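Local structure of putative esterase (Uncultured bacterium, 7C4D) at residues A[123-136]-A[197-209]. The protein probably hydrolyses carboxylic esters, as a marine bacterial esterase of the alpha/beta hydrolase fold. Sequence-based numbering, arbitrary orientation. Where two conformers were deposited one is given.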
loop_
_atom_site.group_PDB
_atom_site.type_symbol
_atom_site.label_atom_id
_atom_site.label_comp_id
_atom_site.label_asym_id
_atom_site.label_seq_id
_atom_site.Cartn_x
_atom_site.Cartn_y
_atom_site.Cartn_z
ATOM N N PRO A 123 12.263 0.463 -5.416
ATOM C CA PRO A 123 12.572 1.704 -4.733
ATOM C C PRO A 123 12.645 2.938 -5.640
ATOM O O PRO A 123 12.537 4.058 -5.150
ATOM C CB PRO A 123 13.913 1.446 -4.032
ATOM C CG PRO A 123 14.275 0.008 -4.302
ATOM C CD PRO A 123 13.384 -0.481 -5.420
ATOM N N GLY A 124 12.785 2.757 -6.951
ATOM C CA GLY A 124 13.097 3.888 -7.816
ATOM C C GLY A 124 11.875 4.599 -8.417
ATOM O O GLY A 124 10.720 4.186 -8.287
ATOM N N LYS A 125 12.155 5.700 -9.114
ATOM C CA LYS A 125 11.131 6.573 -9.668
ATOM C C LYS A 125 10.553 5.928 -10.914
ATOM O O LYS A 125 11.282 5.295 -11.667
ATOM C CB LYS A 125 11.720 7.959 -9.983
ATOM C CG LYS A 125 10.842 8.859 -10.844
ATOM C CD LYS A 125 11.527 10.110 -11.319
ATOM C CE LYS A 125 10.753 10.760 -12.449
ATOM N NZ LYS A 125 11.291 12.098 -12.800
ATOM N N TYR A 126 9.233 6.083 -11.094
ATOM C CA TYR A 126 8.521 5.696 -12.297
ATOM C C TYR A 126 8.250 6.972 -13.113
ATOM O O TYR A 126 7.801 7.967 -12.556
ATOM C CB TYR A 126 7.208 5.000 -11.923
ATOM C CG TYR A 126 7.367 3.686 -11.199
ATOM C CD1 TYR A 126 7.634 3.660 -9.832
ATOM C CD2 TYR A 126 7.287 2.473 -11.886
ATOM C CE1 TYR A 126 7.815 2.461 -9.163
ATOM C CE2 TYR A 126 7.468 1.266 -11.232
ATOM C CZ TYR A 126 7.733 1.268 -9.869
ATOM O OH TYR A 126 7.888 0.102 -9.197
ATOM N N ASP A 127 8.505 6.945 -14.427
ATOM C CA ASP A 127 8.279 8.114 -15.272
ATOM C C ASP A 127 6.967 7.964 -16.045
ATOM O O ASP A 127 6.239 6.992 -15.848
ATOM C CB ASP A 127 9.483 8.399 -16.171
ATOM C CG ASP A 127 9.765 7.272 -17.142
ATOM O OD1 ASP A 127 8.804 6.799 -17.773
ATOM O OD2 ASP A 127 10.945 6.871 -17.257
ATOM N N THR A 128 6.678 8.919 -16.948
ATOM C CA THR A 128 5.336 9.050 -17.492
ATOM C C THR A 128 5.060 7.987 -18.551
ATOM O O THR A 128 3.898 7.710 -18.839
ATOM C CB THR A 128 4.987 10.478 -17.937
ATOM O OG1 THR A 128 5.742 11.405 -17.154
ATOM C CG2 THR A 128 3.513 10.798 -17.775
ATOM N N THR A 129 6.113 7.372 -19.100
ATOM C CA THR A 129 5.947 6.358 -20.136
ATOM C C THR A 129 5.511 5.041 -19.508
ATOM O O THR A 129 4.946 4.185 -20.179
ATOM C CB THR A 129 7.205 6.167 -21.009
ATOM O OG1 THR A 129 8.340 6.793 -20.404
ATOM C CG2 THR A 129 7.045 6.658 -22.437
ATOM N N SER A 130 5.775 4.918 -18.204
ATOM C CA SER A 130 5.521 3.713 -17.445
ATOM C C SER A 130 4.016 3.490 -17.365
ATOM O O SER A 130 3.257 4.453 -17.261
ATOM C CB SER A 130 6.169 3.804 -16.067
ATOM O OG SER A 130 5.387 4.555 -15.138
ATOM N N PRO A 131 3.550 2.222 -17.423
ATOM C CA PRO A 131 2.155 1.889 -17.114
ATOM C C PRO A 131 1.728 2.159 -15.668
ATOM O O PRO A 131 0.538 2.265 -15.387
ATOM C CB PRO A 131 2.063 0.383 -17.408
ATOM C CG PRO A 131 3.261 0.089 -18.290
ATOM C CD PRO A 131 4.335 1.052 -17.832
ATOM N N ASN A 132 2.691 2.261 -14.742
ATOM C CA ASN A 132 2.371 2.671 -13.385
ATOM C C ASN A 132 1.790 4.083 -13.408
ATOM O O ASN A 132 0.670 4.287 -12.929
ATOM C CB ASN A 132 3.566 2.609 -12.427
ATOM C CG ASN A 132 3.207 2.875 -10.973
ATOM O OD1 ASN A 132 2.043 2.830 -10.578
ATOM N ND2 ASN A 132 4.208 3.123 -10.143
ATOM N N VAL A 133 2.556 5.040 -13.963
ATOM C CA VAL A 133 2.160 6.439 -13.969
ATOM C C VAL A 133 0.879 6.596 -14.788
ATOM O O VAL A 133 -0.057 7.252 -14.334
ATOM C CB VAL A 133 3.285 7.377 -14.429
ATOM C CG1 VAL A 133 2.778 8.791 -14.633
ATOM C CG2 VAL A 133 4.466 7.361 -13.462
ATOM N N LYS A 134 0.795 5.878 -15.914
ATOM C CA LYS A 134 -0.318 5.981 -16.845
ATOM C C LYS A 134 -1.607 5.534 -16.177
ATOM O O LYS A 134 -2.640 6.193 -16.310
ATOM C CB LYS A 134 -0.069 5.144 -18.097
ATOM C CG LYS A 134 0.802 5.800 -19.154
ATOM C CD LYS A 134 1.463 4.809 -20.101
ATOM C CE LYS A 134 1.874 5.440 -21.419
ATOM N NZ LYS A 134 1.757 6.920 -21.402
ATOM N N THR A 135 -1.537 4.408 -15.466
ATOM C CA THR A 135 -2.727 3.810 -14.883
ATOM C C THR A 135 -3.227 4.701 -13.763
ATOM O O THR A 135 -4.425 4.898 -13.647
ATOM C CB THR A 135 -2.531 2.327 -14.552
ATOM O OG1 THR A 135 -2.401 1.724 -15.836
ATOM C CG2 THR A 135 -3.706 1.671 -13.865
ATOM N N HIS A 136 -2.300 5.274 -12.990
ATOM C CA HIS A 136 -2.677 6.195 -11.928
ATOM C C HIS A 136 -3.349 7.438 -12.506
ATOM O O HIS A 136 -4.378 7.867 -11.990
ATOM C CB HIS A 136 -1.514 6.416 -10.951
ATOM C CG HIS A 136 -1.443 5.277 -9.989
ATOM N ND1 HIS A 136 -0.916 4.050 -10.339
ATOM C CD2 HIS A 136 -1.929 5.126 -8.740
ATOM C CE1 HIS A 136 -1.046 3.211 -9.336
ATOM N NE2 HIS A 136 -1.674 3.840 -8.353
ATOM N N LYS A 197 -2.756 15.910 -6.239
ATOM C CA LYS A 197 -1.704 16.901 -6.106
ATOM C C LYS A 197 -0.479 16.311 -5.410
ATOM O O LYS A 197 0.358 17.079 -4.918
ATOM C CB LYS A 197 -2.207 18.130 -5.336
ATOM C CG LYS A 197 -3.384 18.859 -5.977
ATOM C CD LYS A 197 -3.684 20.193 -5.344
ATOM C CE LYS A 197 -4.796 20.923 -6.063
ATOM N NZ LYS A 197 -4.551 22.383 -6.075
ATOM N N ASN A 198 -0.393 14.967 -5.342
ATOM C CA ASN A 198 0.792 14.318 -4.800
ATOM C C ASN A 198 1.287 13.185 -5.702
ATOM O O ASN A 198 2.163 12.416 -5.277
ATOM C CB ASN A 198 0.576 13.742 -3.392
ATOM C CG ASN A 198 0.545 14.778 -2.302
ATOM O OD1 ASN A 198 1.552 15.017 -1.628
ATOM N ND2 ASN A 198 -0.622 15.390 -2.134
ATOM N N ILE A 199 0.738 13.073 -6.920
ATOM C CA ILE A 199 1.102 11.980 -7.822
ATOM C C ILE A 199 2.607 11.920 -8.130
ATOM O O ILE A 199 3.156 10.851 -8.369
ATOM C CB ILE A 199 0.240 11.966 -9.103
ATOM C CG1 ILE A 199 0.287 10.605 -9.805
ATOM C CG2 ILE A 199 0.597 13.112 -10.050
ATOM C CD1 ILE A 199 -0.475 9.492 -9.090
ATOM N N ILE A 200 3.288 13.063 -8.152
ATOM C CA ILE A 200 4.722 13.062 -8.389
ATOM C C ILE A 200 5.449 12.492 -7.159
ATOM O O ILE A 200 6.413 11.743 -7.295
ATOM C CB ILE A 200 5.190 14.490 -8.793
ATOM C CG1 ILE A 200 4.632 14.921 -10.153
ATOM C CG2 ILE A 200 6.707 14.665 -8.716
ATOM C CD1 ILE A 200 4.780 13.878 -11.238
ATOM N N ASN A 201 5.023 12.924 -5.965
ATOM C CA ASN A 201 5.516 12.460 -4.676
ATOM C C ASN A 201 5.376 10.941 -4.565
ATOM O O ASN A 201 6.269 10.270 -4.042
ATOM C CB ASN A 201 4.766 13.127 -3.520
ATOM C CG ASN A 201 5.314 14.486 -3.155
ATOM O OD1 ASN A 201 6.286 14.935 -3.740
ATOM N ND2 ASN A 201 4.710 15.138 -2.178
ATOM N N ILE A 202 4.263 10.432 -5.091
ATOM C CA ILE A 202 3.855 9.053 -4.896
ATOM C C ILE A 202 4.661 8.160 -5.839
ATOM O O ILE A 202 4.993 7.028 -5.469
ATOM C CB ILE A 202 2.327 8.928 -5.067
ATOM C CG1 ILE A 202 1.568 9.531 -3.881
ATOM C CG2 ILE A 202 1.881 7.490 -5.329
ATOM C CD1 ILE A 202 0.066 9.568 -4.119
ATOM N N MET A 203 5.035 8.708 -7.016
ATOM C CA MET A 203 5.721 7.933 -8.055
ATOM C C MET A 203 7.243 8.115 -8.008
ATOM O O MET A 203 7.941 7.484 -8.792
ATOM C CB MET A 203 5.240 8.238 -9.472
ATOM C CG MET A 203 3.778 8.002 -9.695
ATOM S SD MET A 203 3.428 6.248 -9.778
ATOM C CE MET A 203 1.743 6.216 -9.197
ATOM N N SER A 204 7.743 8.895 -7.041
ATOM C CA SER A 204 9.144 9.264 -6.934
ATOM C C SER A 204 9.972 8.148 -6.297
ATOM O O SER A 204 9.456 7.338 -5.518
ATOM C CB SER A 204 9.289 10.538 -6.155
ATOM O OG SER A 204 9.154 10.258 -4.780
ATOM N N GLY A 205 11.277 8.165 -6.613
ATOM C CA GLY A 205 12.246 7.175 -6.182
ATOM C C GLY A 205 12.794 7.521 -4.811
ATOM O O GLY A 205 12.731 8.679 -4.413
ATOM N N ILE A 206 13.307 6.510 -4.096
ATOM C CA ILE A 206 13.871 6.730 -2.775
ATOM C C ILE A 206 15.255 7.350 -2.943
ATOM O O ILE A 206 16.118 6.801 -3.622
ATOM C CB ILE A 206 13.890 5.439 -1.924
ATOM C CG1 ILE A 206 12.516 4.765 -1.881
ATOM C CG2 ILE A 206 14.396 5.728 -0.523
ATOM C CD1 ILE A 206 12.504 3.433 -1.169
ATOM N N THR A 207 15.441 8.518 -2.335
ATOM C CA THR A 207 16.722 9.202 -2.358
ATOM C C THR A 207 16.983 9.764 -0.969
ATOM O O THR A 207 16.045 9.967 -0.195
ATOM C CB THR A 207 16.819 10.257 -3.478
ATOM O OG1 THR A 207 15.517 10.639 -3.929
ATOM C CG2 THR A 207 17.637 9.814 -4.677
ATOM N N GLY A 208 18.270 9.977 -0.683
ATOM C CA GLY A 208 18.725 10.708 0.485
ATOM C C GLY A 208 18.789 9.826 1.726
ATOM O O GLY A 208 18.558 10.294 2.840
ATOM N N ILE A 209 19.111 8.547 1.524
ATOM C CA ILE A 209 19.079 7.580 2.612
ATOM C C ILE A 209 20.491 7.041 2.803
ATOM O O ILE A 209 21.239 6.913 1.832
ATOM C CB ILE A 209 18.083 6.432 2.317
ATOM C CG1 ILE A 209 18.416 5.734 0.990
ATOM C CG2 ILE A 209 16.643 6.939 2.379
ATOM C CD1 ILE A 209 17.749 4.391 0.778
#
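Met203 reaches His136 with its terminal methyl: CE lies 3.7 Å from the ring centroid and 23° off the normal, a CH-pi contact over one face, displaced toward CG. The bend at chi2 (-74°) brings SD within 3.2 Å of Asn132 ND2; Met203 CG rests on Val133 CG2 at 3.9 Å. Asn132 points the nitrogen end of its amide at the Tyr126 ring, ND2 standing 3.3 Å above its plane, over the centre. His136 is fixed in rotation by ND1, which donates to Asn132 O (3.0 Å) nearly in the ring plane, and its CB also meets Ile199 CD1. Replacing the His136 imidazole by an alanine's methyl is likely to take the aromatic face from Met203 CE, opening a gap beside it, and to cost Asn132 O its ND1 donor. Backbone hydrogen bonds join the segments: Tyr126 N donates to Met203 O, nearly straight at 170°, and Ile206 N to Pro123 O at 2.8 Å. Between them Gly205 CA sits 3.3 Å from Lys125 N, where a side chain would clash. The contact joins helices 131-144 and 199-203 within the insertion between strands 113-119 and 217-222, consistent with the cap of alpha/beta hydrolases; helix 97-108 abuts Tyr126 and Ile206, helix 232-239 Pro123.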